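Local coordinates for protein histidinol-phosphatase (PDB 6NLR) that probably hydrolyses histidinol phosphate to histidinol in histidine biosynthesis, as a PHP-family phosphatase with a trinuclear metal centre, at residues A[96-101]-A[123-128]; A[22-27]-A[86-91]; A[184-189]-A[194-199]; A[244-247]-A[252-255]. One frame throughout, in Å; residues are numbered along the deposited sequence.

Contact 1. Residues A[96-101]-A[123-128]. With MN (manganese (II) ion), chain E.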
loop_
_atom_site.group_PDB
_atom_site.type_symbol
_atom_site.label_atom_id
_atom_site.label_comp_id
_atom_site.label_asym_id
_atom_site.label_seq_id
_atom_site.Cartn_x
_atom_site.Cartn_y
_atom_site.Cartn_z
ATOM N N TYR A 96 1.368 0.466 -8.740
ATOM C CA TYR A 96 1.473 1.465 -9.821
ATOM C C TYR A 96 2.926 1.399 -10.313
ATOM O O TYR A 96 3.867 1.732 -9.552
ATOM C CB TYR A 96 1.022 2.861 -9.399
ATOM C CG TYR A 96 1.055 3.797 -10.571
ATOM C CD1 TYR A 96 0.147 3.648 -11.617
ATOM C CD2 TYR A 96 2.053 4.744 -10.711
ATOM C CE1 TYR A 96 0.212 4.450 -12.745
ATOM C CE2 TYR A 96 2.110 5.569 -11.822
ATOM C CZ TYR A 96 1.190 5.413 -12.840
ATOM O OH TYR A 96 1.254 6.211 -13.926
ATOM N N LEU A 97 3.102 0.897 -11.537
ATOM C CA LEU A 97 4.428 0.751 -12.195
ATOM C C LEU A 97 4.549 1.843 -13.269
ATOM O O LEU A 97 3.887 1.741 -14.332
ATOM C CB LEU A 97 4.535 -0.663 -12.778
ATOM C CG LEU A 97 4.449 -1.811 -11.767
ATOM C CD1 LEU A 97 4.494 -3.161 -12.476
ATOM C CD2 LEU A 97 5.551 -1.738 -10.704
ATOM N N ILE A 98 5.338 2.868 -12.965
ATOM C CA ILE A 98 5.542 4.055 -13.850
ATOM C C ILE A 98 6.087 3.559 -15.196
ATOM O O ILE A 98 7.098 2.824 -15.198
ATOM C CB ILE A 98 6.477 5.067 -13.165
ATOM C CG1 ILE A 98 5.829 5.644 -11.902
ATOM C CG2 ILE A 98 6.900 6.174 -14.139
ATOM C CD1 ILE A 98 6.813 6.171 -10.898
ATOM N N GLY A 99 5.379 3.870 -16.282
ATOM C CA GLY A 99 5.732 3.466 -17.650
ATOM C C GLY A 99 5.174 2.099 -18.016
ATOM O O GLY A 99 5.408 1.691 -19.150
ATOM N N TYR A 100 4.468 1.394 -17.115
ATOM C CA TYR A 100 3.887 0.055 -17.415
ATOM C C TYR A 100 2.358 0.043 -17.209
ATOM O O TYR A 100 1.799 -1.016 -16.832
ATOM C CB TYR A 100 4.600 -1.007 -16.574
ATOM C CG TYR A 100 6.046 -1.178 -16.955
ATOM C CD1 TYR A 100 7.004 -0.309 -16.468
ATOM C CD2 TYR A 100 6.449 -2.163 -17.837
ATOM C CE1 TYR A 100 8.334 -0.433 -16.815
ATOM C CE2 TYR A 100 7.784 -2.311 -18.190
ATOM C CZ TYR A 100 8.721 -1.431 -17.684
ATOM O OH TYR A 100 10.031 -1.535 -18.032
ATOM N N GLU A 101 1.685 1.168 -17.467
ATOM C CA GLU A 101 0.205 1.288 -17.329
ATOM C C GLU A 101 -0.483 0.227 -18.194
ATOM O O GLU A 101 -1.500 -0.318 -17.746
ATOM C CB GLU A 101 -0.267 2.704 -17.674
ATOM C CG GLU A 101 0.154 3.711 -16.623
ATOM C CD GLU A 101 -0.421 5.103 -16.763
ATOM O OE1 GLU A 101 -1.104 5.390 -17.801
ATOM O OE2 GLU A 101 -0.183 5.912 -15.830
ATOM N N HIS A 123 5.403 1.544 -4.877
ATOM C CA HIS A 123 6.510 0.881 -4.126
ATOM C C HIS A 123 7.860 1.060 -4.831
ATOM O O HIS A 123 8.887 0.792 -4.181
ATOM C CB HIS A 123 6.259 -0.622 -3.936
ATOM C CG HIS A 123 5.045 -0.974 -3.140
ATOM N ND1 HIS A 123 4.039 -1.767 -3.664
ATOM C CD2 HIS A 123 4.656 -0.654 -1.890
ATOM C CE1 HIS A 123 3.085 -1.920 -2.762
ATOM N NE2 HIS A 123 3.426 -1.233 -1.685
ATOM N N PHE A 124 7.873 1.464 -6.101
ATOM C CA PHE A 124 9.098 1.542 -6.931
ATOM C C PHE A 124 9.147 2.894 -7.646
ATOM O O PHE A 124 8.118 3.360 -8.173
ATOM C CB PHE A 124 9.130 0.418 -7.964
ATOM C CG PHE A 124 9.220 -0.975 -7.396
ATOM C CD1 PHE A 124 10.447 -1.521 -7.058
ATOM C CD2 PHE A 124 8.074 -1.752 -7.246
ATOM C CE1 PHE A 124 10.523 -2.814 -6.559
ATOM C CE2 PHE A 124 8.151 -3.032 -6.727
ATOM C CZ PHE A 124 9.373 -3.556 -6.381
ATOM N N LEU A 125 10.326 3.501 -7.663
ATOM C CA LEU A 125 10.637 4.718 -8.448
ATOM C C LEU A 125 11.861 4.445 -9.296
ATOM O O LEU A 125 12.675 3.583 -8.928
ATOM C CB LEU A 125 10.999 5.859 -7.494
ATOM C CG LEU A 125 9.861 6.574 -6.815
ATOM C CD1 LEU A 125 10.438 7.612 -5.855
ATOM C CD2 LEU A 125 8.952 7.206 -7.854
ATOM N N GLU A 126 12.007 5.207 -10.370
ATOM C CA GLU A 126 13.280 5.269 -11.125
ATOM C C GLU A 126 14.381 5.700 -10.151
ATOM O O GLU A 126 14.171 6.687 -9.403
ATOM C CB GLU A 126 13.180 6.230 -12.309
ATOM C CG GLU A 126 14.539 6.709 -12.758
ATOM C CD GLU A 126 14.624 7.192 -14.186
ATOM O OE1 GLU A 126 13.542 7.428 -14.794
ATOM O OE2 GLU A 126 15.758 7.322 -14.677
ATOM N N GLY A 127 15.502 4.991 -10.159
ATOM C CA GLY A 127 16.650 5.327 -9.310
ATOM C C GLY A 127 17.938 4.907 -9.957
ATOM O O GLY A 127 17.980 4.745 -11.198
ATOM N N GLN A 128 18.963 4.723 -9.137
ATOM C CA GLN A 128 20.337 4.447 -9.603
ATOM C C GLN A 128 20.323 3.053 -10.230
ATOM O O GLN A 128 20.062 2.070 -9.484
ATOM C CB GLN A 128 21.300 4.582 -8.431
ATOM C CG GLN A 128 22.764 4.549 -8.835
ATOM C CD GLN A 128 23.192 5.690 -9.723
ATOM O OE1 GLN A 128 24.016 5.511 -10.618
ATOM N NE2 GLN A 128 22.664 6.872 -9.476
HETATM MN MN MN E . 2.398 -1.525 0.107
HETATM O O HOH W 1 5.044 0.333 -7.362
HETATM O O HOH W 2 6.421 2.593 -10.159
HETATM O O HOH W 3 4.238 -0.871 1.365
HETATM O O HOH W 4 1.507 -2.102 1.561
#

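Contact 2. Residues A[22-27]-A[86-91]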
loop_
_atom_site.group_PDB
_atom_site.type_symbol
_atom_site.label_atom_id
_atom_site.label_comp_id
_atom_site.label_asym_id
_atom_site.label_seq_id
_atom_site.Cartn_x
_atom_site.Cartn_y
_atom_site.Cartn_z
ATOM N N GLU A 22 -5.759 -18.220 10.171
ATOM C CA GLU A 22 -5.393 -17.846 11.569
ATOM C C GLU A 22 -5.505 -16.324 11.701
ATOM O O GLU A 22 -5.897 -15.836 12.757
ATOM C CB GLU A 22 -4.007 -18.372 11.966
ATOM C CG GLU A 22 -3.885 -19.895 11.944
ATOM C CD GLU A 22 -4.988 -20.707 12.625
ATOM O OE1 GLU A 22 -5.179 -20.541 13.853
ATOM O OE2 GLU A 22 -5.663 -21.524 11.926
HETATM N N MSE A 23 -5.206 -15.587 10.618
HETATM C CA MSE A 23 -5.328 -14.134 10.635
HETATM C C MSE A 23 -6.809 -13.742 10.743
HETATM O O MSE A 23 -7.176 -12.865 11.527
HETATM C CB MSE A 23 -4.638 -13.529 9.405
HETATM C CG MSE A 23 -3.174 -13.865 9.317
HETATM SE SE MSE A 23 -2.379 -13.245 7.647
HETATM C CE MSE A 23 -2.616 -11.317 7.850
ATOM N N VAL A 24 -7.674 -14.437 9.994
ATOM C CA VAL A 24 -9.097 -14.140 9.993
ATOM C C VAL A 24 -9.680 -14.460 11.372
ATOM O O VAL A 24 -10.465 -13.650 11.884
ATOM C CB VAL A 24 -9.805 -14.887 8.849
ATOM C CG1 VAL A 24 -11.308 -15.040 9.079
ATOM C CG2 VAL A 24 -9.521 -14.200 7.521
ATOM N N LEU A 25 -9.296 -15.589 11.976
ATOM C CA LEU A 25 -9.782 -15.979 13.324
ATOM C C LEU A 25 -9.370 -14.900 14.334
ATOM O O LEU A 25 -10.180 -14.579 15.233
ATOM C CB LEU A 25 -9.242 -17.363 13.704
ATOM C CG LEU A 25 -9.943 -18.557 13.043
ATOM C CD1 LEU A 25 -9.126 -19.852 13.217
ATOM C CD2 LEU A 25 -11.355 -18.737 13.618
ATOM N N LYS A 26 -8.166 -14.344 14.204
ATOM C CA LYS A 26 -7.701 -13.263 15.109
ATOM C C LYS A 26 -8.531 -11.992 14.864
ATOM O O LYS A 26 -8.919 -11.354 15.839
ATOM C CB LYS A 26 -6.212 -12.970 14.919
ATOM C CG LYS A 26 -5.640 -11.986 15.928
ATOM C CD LYS A 26 -5.577 -12.532 17.309
ATOM C CE LYS A 26 -4.977 -11.549 18.289
ATOM N NZ LYS A 26 -4.817 -12.188 19.621
ATOM N N ALA A 27 -8.783 -11.624 13.610
ATOM C CA ALA A 27 -9.624 -10.449 13.282
ATOM C C ALA A 27 -11.000 -10.621 13.941
ATOM O O ALA A 27 -11.498 -9.634 14.521
ATOM C CB ALA A 27 -9.707 -10.209 11.798
ATOM N N LEU A 86 -17.789 -12.458 9.572
ATOM C CA LEU A 86 -16.881 -11.440 8.993
ATOM C C LEU A 86 -17.222 -11.315 7.509
ATOM O O LEU A 86 -17.233 -12.358 6.835
ATOM C CB LEU A 86 -15.437 -11.937 9.178
ATOM C CG LEU A 86 -14.339 -10.913 8.941
ATOM C CD1 LEU A 86 -14.388 -9.834 9.994
ATOM C CD2 LEU A 86 -12.966 -11.568 8.950
ATOM N N LEU A 87 -17.452 -10.098 7.015
ATOM C CA LEU A 87 -17.547 -9.843 5.564
ATOM C C LEU A 87 -16.125 -9.733 5.001
ATOM O O LEU A 87 -15.420 -8.754 5.328
ATOM C CB LEU A 87 -18.376 -8.585 5.310
ATOM C CG LEU A 87 -18.496 -8.189 3.836
ATOM C CD1 LEU A 87 -19.060 -9.354 3.022
ATOM C CD2 LEU A 87 -19.361 -6.932 3.693
ATOM N N ILE A 88 -15.721 -10.704 4.186
ATOM C CA ILE A 88 -14.360 -10.751 3.580
ATOM C C ILE A 88 -14.436 -10.291 2.127
ATOM O O ILE A 88 -15.259 -10.817 1.386
ATOM C CB ILE A 88 -13.745 -12.147 3.757
ATOM C CG1 ILE A 88 -13.527 -12.410 5.253
ATOM C CG2 ILE A 88 -12.468 -12.279 2.940
ATOM C CD1 ILE A 88 -13.036 -13.780 5.600
ATOM N N HIS A 89 -13.612 -9.321 1.765
ATOM C CA HIS A 89 -13.418 -8.884 0.364
ATOM C C HIS A 89 -12.092 -9.470 -0.127
ATOM O O HIS A 89 -11.181 -9.693 0.699
ATOM C CB HIS A 89 -13.467 -7.359 0.233
ATOM C CG HIS A 89 -14.698 -6.721 0.777
ATOM N ND1 HIS A 89 -15.934 -6.944 0.245
ATOM C CD2 HIS A 89 -14.875 -5.847 1.806
ATOM C CE1 HIS A 89 -16.839 -6.239 0.914
ATOM N NE2 HIS A 89 -16.202 -5.554 1.891
ATOM N N ILE A 90 -12.014 -9.750 -1.422
ATOM C CA ILE A 90 -10.821 -10.336 -2.073
ATOM C C ILE A 90 -10.392 -9.403 -3.194
ATOM O O ILE A 90 -11.200 -9.036 -4.028
ATOM C CB ILE A 90 -11.123 -11.749 -2.587
ATOM C CG1 ILE A 90 -11.695 -12.634 -1.474
ATOM C CG2 ILE A 90 -9.870 -12.338 -3.212
ATOM C CD1 ILE A 90 -12.210 -13.970 -1.944
ATOM N N GLY A 91 -9.122 -9.055 -3.222
ATOM C CA GLY A 91 -8.553 -8.282 -4.333
ATOM C C GLY A 91 -7.054 -8.251 -4.238
ATOM O O GLY A 91 -6.451 -9.224 -3.730
#

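Contact 3. Residues A[184-189]-A[194-199]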
loop_
_atom_site.group_PDB
_atom_site.type_symbol
_atom_site.label_atom_id
_atom_site.label_comp_id
_atom_site.label_asym_id
_atom_site.label_seq_id
_atom_site.Cartn_x
_atom_site.Cartn_y
_atom_site.Cartn_z
ATOM N N LEU A 184 4.716 6.784 2.092
ATOM C CA LEU A 184 5.660 5.635 2.230
ATOM C C LEU A 184 7.112 6.137 2.147
ATOM O O LEU A 184 8.004 5.422 2.603
ATOM C CB LEU A 184 5.389 4.580 1.152
ATOM C CG LEU A 184 6.132 3.251 1.360
ATOM C CD1 LEU A 184 5.565 2.499 2.567
ATOM C CD2 LEU A 184 6.030 2.385 0.117
ATOM N N CYS A 185 7.334 7.322 1.588
ATOM C CA CYS A 185 8.641 8.035 1.572
ATOM C C CYS A 185 9.127 8.333 3.004
ATOM O O CYS A 185 10.315 8.703 3.130
ATOM C CB CYS A 185 8.547 9.325 0.761
ATOM S SG CYS A 185 7.298 10.512 1.354
ATOM N N GLN A 186 8.305 8.109 4.035
ATOM C CA GLN A 186 8.691 8.336 5.466
ATOM C C GLN A 186 9.062 7.024 6.174
ATOM O O GLN A 186 9.392 7.068 7.368
ATOM C CB GLN A 186 7.566 9.045 6.235
ATOM C CG GLN A 186 7.092 10.331 5.578
ATOM C CD GLN A 186 8.185 11.342 5.324
ATOM O OE1 GLN A 186 8.326 11.866 4.217
ATOM N NE2 GLN A 186 8.980 11.631 6.355
ATOM N N LYS A 187 9.052 5.888 5.474
ATOM C CA LYS A 187 9.255 4.574 6.141
ATOM C C LYS A 187 10.626 4.519 6.823
ATOM O O LYS A 187 10.711 3.873 7.885
ATOM C CB LYS A 187 9.096 3.406 5.174
ATOM C CG LYS A 187 9.322 2.049 5.820
ATOM C CD LYS A 187 8.995 0.895 4.933
ATOM C CE LYS A 187 9.247 -0.448 5.593
ATOM N NZ LYS A 187 8.866 -1.524 4.653
ATOM N N PHE A 188 11.668 5.172 6.276
ATOM C CA PHE A 188 13.039 5.119 6.857
ATOM C C PHE A 188 13.467 6.502 7.336
ATOM O O PHE A 188 14.679 6.777 7.451
ATOM C CB PHE A 188 13.994 4.523 5.833
ATOM C CG PHE A 188 13.582 3.149 5.379
ATOM C CD1 PHE A 188 13.466 2.095 6.287
ATOM C CD2 PHE A 188 13.268 2.924 4.052
ATOM C CE1 PHE A 188 13.052 0.842 5.865
ATOM C CE2 PHE A 188 12.896 1.661 3.627
ATOM C CZ PHE A 188 12.786 0.633 4.531
ATOM N N GLN A 189 12.469 7.338 7.604
ATOM C CA GLN A 189 12.585 8.726 8.115
ATOM C C GLN A 189 13.826 8.926 8.995
ATOM O O GLN A 189 14.660 9.838 8.742
ATOM C CB GLN A 189 11.409 8.901 9.074
ATOM C CG GLN A 189 10.625 10.118 8.772
ATOM C CD GLN A 189 9.306 10.101 9.480
ATOM O OE1 GLN A 189 8.430 10.750 8.979
ATOM N NE2 GLN A 189 9.166 9.413 10.614
ATOM N N GLU A 194 15.089 12.662 9.773
ATOM C CA GLU A 194 13.854 13.318 9.306
ATOM C C GLU A 194 12.686 12.765 10.113
ATOM O O GLU A 194 12.784 11.626 10.651
ATOM C CB GLU A 194 13.622 13.015 7.827
ATOM C CG GLU A 194 14.636 13.665 6.908
ATOM C CD GLU A 194 14.482 15.163 6.723
ATOM O OE1 GLU A 194 13.508 15.755 7.273
ATOM O OE2 GLU A 194 15.378 15.747 6.087
ATOM N N ASP A 195 11.619 13.562 10.202
ATOM C CA ASP A 195 10.332 13.195 10.839
ATOM C C ASP A 195 9.248 14.071 10.184
ATOM O O ASP A 195 9.559 14.867 9.259
ATOM C CB ASP A 195 10.452 13.278 12.368
ATOM C CG ASP A 195 10.787 14.656 12.895
ATOM O OD1 ASP A 195 10.188 15.629 12.353
ATOM O OD2 ASP A 195 11.647 14.770 13.822
ATOM N N THR A 196 8.002 13.897 10.577
ATOM C CA THR A 196 6.858 14.530 9.874
ATOM C C THR A 196 6.681 15.937 10.439
ATOM O O THR A 196 5.771 16.628 9.945
ATOM C CB THR A 196 5.607 13.641 9.948
ATOM O OG1 THR A 196 5.307 13.373 11.315
ATOM C CG2 THR A 196 5.789 12.342 9.195
ATOM N N SER A 197 7.519 16.382 11.379
ATOM C CA SER A 197 7.368 17.706 12.012
ATOM C C SER A 197 7.722 18.819 11.013
ATOM O O SER A 197 7.396 19.980 11.302
ATOM C CB SER A 197 8.163 17.822 13.297
ATOM O OG SER A 197 9.538 18.047 13.039
ATOM N N ASP A 198 8.455 18.548 9.934
ATOM C CA ASP A 198 9.068 19.691 9.193
ATOM C C ASP A 198 8.972 19.480 7.671
ATOM O O ASP A 198 9.877 19.947 6.898
ATOM C CB ASP A 198 10.472 19.966 9.740
ATOM C CG ASP A 198 11.520 19.084 9.089
ATOM O OD1 ASP A 198 11.234 17.874 8.897
ATOM O OD2 ASP A 198 12.588 19.631 8.715
ATOM N N PHE A 199 7.869 18.910 7.204
ATOM C CA PHE A 199 7.518 18.919 5.750
ATOM C C PHE A 199 7.699 20.340 5.205
ATOM O O PHE A 199 7.134 21.265 5.779
ATOM C CB PHE A 199 6.086 18.426 5.501
ATOM C CG PHE A 199 5.872 16.946 5.666
ATOM C CD1 PHE A 199 6.933 16.072 5.883
ATOM C CD2 PHE A 199 4.599 16.410 5.602
ATOM C CE1 PHE A 199 6.718 14.705 6.047
ATOM C CE2 PHE A 199 4.389 15.047 5.738
ATOM C CZ PHE A 199 5.444 14.202 5.970
HETATM O O HOH W 5 10.304 14.266 6.579
#

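Contact 4. Residues A[244-247]-A[252-255]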
loop_
_atom_site.group_PDB
_atom_site.type_symbol
_atom_site.label_atom_id
_atom_site.label_comp_id
_atom_site.label_asym_id
_atom_site.label_seq_id
_atom_site.Cartn_x
_atom_site.Cartn_y
_atom_site.Cartn_z
ATOM N N THR A 244 -5.968 15.456 8.549
ATOM C CA THR A 244 -6.831 16.630 8.822
ATOM C C THR A 244 -7.227 17.311 7.504
ATOM O O THR A 244 -8.409 17.564 7.333
ATOM C CB THR A 244 -6.128 17.585 9.799
ATOM O OG1 THR A 244 -5.925 16.801 10.975
ATOM C CG2 THR A 244 -6.915 18.832 10.131
ATOM N N LEU A 245 -6.281 17.609 6.619
ATOM C CA LEU A 245 -6.590 18.182 5.280
ATOM C C LEU A 245 -7.550 17.243 4.536
ATOM O O LEU A 245 -8.565 17.734 4.021
ATOM C CB LEU A 245 -5.313 18.414 4.476
ATOM C CG LEU A 245 -4.369 19.473 5.045
ATOM C CD1 LEU A 245 -3.041 19.481 4.307
ATOM C CD2 LEU A 245 -5.011 20.855 5.051
ATOM N N ALA A 246 -7.273 15.935 4.518
ATOM C CA ALA A 246 -8.100 14.962 3.764
ATOM C C ALA A 246 -9.513 14.965 4.352
ATOM O O ALA A 246 -10.483 15.049 3.572
ATOM C CB ALA A 246 -7.475 13.582 3.736
ATOM N N SER A 247 -9.652 14.938 5.679
ATOM C CA SER A 247 -10.980 14.937 6.357
ATOM C C SER A 247 -11.748 16.228 6.053
ATOM O O SER A 247 -12.965 16.137 5.814
ATOM C CB SER A 247 -10.853 14.693 7.827
ATOM O OG SER A 247 -10.294 13.397 8.022
ATOM N N PRO A 252 -12.800 9.901 2.355
ATOM C CA PRO A 252 -12.910 8.790 3.284
ATOM C C PRO A 252 -11.551 8.119 3.482
ATOM O O PRO A 252 -10.778 7.997 2.538
ATOM C CB PRO A 252 -13.891 7.800 2.636
ATOM C CG PRO A 252 -14.552 8.605 1.517
ATOM C CD PRO A 252 -13.517 9.637 1.102
ATOM N N PHE A 253 -11.348 7.647 4.708
ATOM C CA PHE A 253 -10.221 6.776 5.122
ATOM C C PHE A 253 -10.777 5.398 5.455
ATOM O O PHE A 253 -11.845 5.319 6.017
ATOM C CB PHE A 253 -9.500 7.369 6.335
ATOM C CG PHE A 253 -8.546 8.484 6.004
ATOM C CD1 PHE A 253 -7.284 8.203 5.495
ATOM C CD2 PHE A 253 -8.918 9.809 6.182
ATOM C CE1 PHE A 253 -6.414 9.234 5.192
ATOM C CE2 PHE A 253 -8.038 10.832 5.899
ATOM C CZ PHE A 253 -6.784 10.543 5.407
ATOM N N VAL A 254 -10.046 4.355 5.073
ATOM C CA VAL A 254 -10.265 2.970 5.557
ATOM C C VAL A 254 -9.001 2.545 6.308
ATOM O O VAL A 254 -7.916 2.573 5.697
ATOM C CB VAL A 254 -10.569 2.020 4.385
ATOM C CG1 VAL A 254 -10.864 0.611 4.881
ATOM C CG2 VAL A 254 -11.694 2.558 3.506
ATOM N N TYR A 255 -9.152 2.183 7.577
ATOM C CA TYR A 255 -8.082 1.567 8.404
ATOM C C TYR A 255 -7.457 0.410 7.634
ATOM O O TYR A 255 -8.207 -0.417 7.115
ATOM C CB TYR A 255 -8.624 1.044 9.727
ATOM C CG TYR A 255 -7.680 0.116 10.462
ATOM C CD1 TYR A 255 -6.591 0.608 11.160
ATOM C CD2 TYR A 255 -7.870 -1.258 10.452
ATOM C CE1 TYR A 255 -5.732 -0.236 11.849
ATOM C CE2 TYR A 255 -7.033 -2.121 11.148
ATOM C CZ TYR A 255 -5.964 -1.601 11.868
ATOM O OH TYR A 255 -5.118 -2.428 12.540
#

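Contact 1. Residues A[96-101]-A[123-128]
The methyl CD1 of I98 meets CD2 of L125 at 3.9 Å, the two side chains crossing obliquely. The same CD1 lies 4.1 Å from the carbonyl O of F124, so this one methyl touches two successive residues of strand 117-127, F124 and L125. CG1 of I98 stands beside the backbone N (chi1 -65°), and the chain runs on from there to bring CD1 to the strand. Next to it, L97 CD2 approaches CD2 of the F124 ring obliquely, at 4.3 Å.

Polar groups of the two backbones are joined by water. Water 2 accepts from I98 N (3.0 Å) and donates to Y96 O (2.8 Å) and to F124 O (2.7 Å). Water 1 also donates to Y96 O and accepts from H123 N, which leaves that one carbonyl gripped by two waters.

In the next shell, a type II beta turn from L97 to Y100, with G99 at positive phi, brings L97 and I98 up to the strand just before helix 101-111. F47 sits edge-to-face with the F124 ring and also touches L97, while Q165 lies against I98 and I145 against L125.

H123, tied to Y96 O through water 1, leads to one of the metals. Its NE2 binds manganese at 2.1 Å, in company with E93 and H181, and its ND1 is hydrogen-bonded to D95, which fixes the turn of the ring. Histidines and carboxylates at strand ends around a trinuclear metal centre are characteristic of the PHP fold.

Contact 2. Residues A[22-27]-A[86-91]
V24 of helix 20-29 and L86, at the start of strand 87-95, have the closest CA atoms of the two segments, 8.3 Å apart. The helical run is regular here, K26 N bonding to E22 O and A27 N to M23 O. Opposite it the extended chain alternates, so that L86 and I88 turn their side chains to the helix, whereas H89 serves the other face of the strand, where its ring nitrogens bond to E34 and D116.

Across the gap V24 makes both of the close contacts, one with each methyl. CG1 is anti to the backbone N (chi1 159°) and packs against CD2 of L86 at 3.8 Å, the two side chains passing at a slant. CG2 meets CD1 of I88 at 4.0 Å. V24 and I88 reach straight at each other, tip to tip, and the I88 methyl settles between the valine's two branches, since it also lies 4.1 Å from CG1. A27, one turn further on, faces the strand as well.

I78 of helix 68-81 lies against both V24 and I88, while Y35 of the neighbouring strand 34-40 touches A27 and L86.

All three touching residues are buried and no hydrogen bond crosses between the segments. The contact is apolar, methyl against methyl, with no directional bond of its own; the backbone of L87 and H89 is bonded to strand 34-40, and that of I90 to D116.

Contact 3. Residues A[184-189]-A[194-199]
Q189 and E194 close the loop through a backbone hydrogen bond, E194 N to Q189 O at 3.0 Å. Side-chain hydrogen bonds then brace each half. Q186 NE2 donates almost straight (167°) to Q189 OE1 at 2.8 Å, in the carbonyl plane and on a lone pair; this bond, with that of Q186 OE1 to Q156, would fix the rotation of the Q186 amide. In the other half, D195 OD1 takes the S197 backbone N at 2.9 Å, an Asx turn, and also S197 OG at 2.6 Å.

Water makes the second polar link: water 5 accepts from Q186 NE2 (3.0 Å) and donates to D195 O (2.8 Å). NE2 thus has two acceptors.

Van der Waals contacts fill in the rest. The F199 ring turns its edge to the Q186 amide, CE1 lying 3.7 Å from CD, with the two planes 65° apart. The extended Q189 side chain runs along the backbone of E194 and D195 and crosses T196 at about a right angle. There Q189 OE1 comes to 3.1 Å from T196 CG2, short enough to be doubtful.

Both halves belong to the long connection between strand 178-179 and helix 201-217. Helix 152-168 backs it: Q156, besides its bond to Q186, touches F199, and F152 touches Q186 and E194. T196 OG1 is hydrogen-bonded to E235, in the loop that leads toward helix 240-248.

Contact 4. Residues A[244-247]-A[252-255]
The F253 ring meets helix 240-248 through CE2 and CZ. S247 OG lies at the ring edge, near its plane, 4.0 Å from CE2. CB of A246 comes in obliquely, 3.5 Å from F253 CZ, with CE2 just as near. This is the inner packing of a beta-alpha-beta crossover: strand 220-224 leads into helix 240-248, and the chain returns as strand 253-256, parallel to the first.

The return is short. S247 and P252 have the closest CA atoms of the two segments, 7.1 Å apart, and F253 is the first residue of the strand to point at the helix. Its CG stands beside the backbone N (chi1 -79°), which swings the ring across to the small side chains of A246 and S247. No hydrogen bond joins the two segments; the contact is a close fit of a ring against a methyl, with a hydroxyl at its rim.

L221 of strand 220-224 touches both A246 and F253, while L211 of helix 201-217 presses on A246. The strand's backbone pairs with L221 and F223 on one flank and, through Y255, with G5 of strand 3-7. Just beyond it, D258 and H260 bind cobalt and manganese respectively.

Although S247 OG borders the ring, its hydrogen bond runs back along the helix, to the carbonyl O of V243.

Along the chain the four contacts follow in series: contact 2 closes before contact 1 opens, then come contact 3 and contact 4. Contacts 1 and 2 share a sheet, on neighbouring strands 117-127 and 87-95, yet their centres lie 30 Å apart on opposite sides of the chain's centre. Contact 4 belongs to the three-stranded parallel sheet, whose strand 253-256 pairs with strand 3-7, bringing the two sheets together in a barrel-like PHP fold. Contacts 1 and 3 touch directly, H123 CD2 lying 3.9 Å from L184 CD2, so the long loop of contact 3 reaches a manganese ligand. That loop leads into helix 201-217, against which the helix of contact 4 packs; their centres are 19 Å apart.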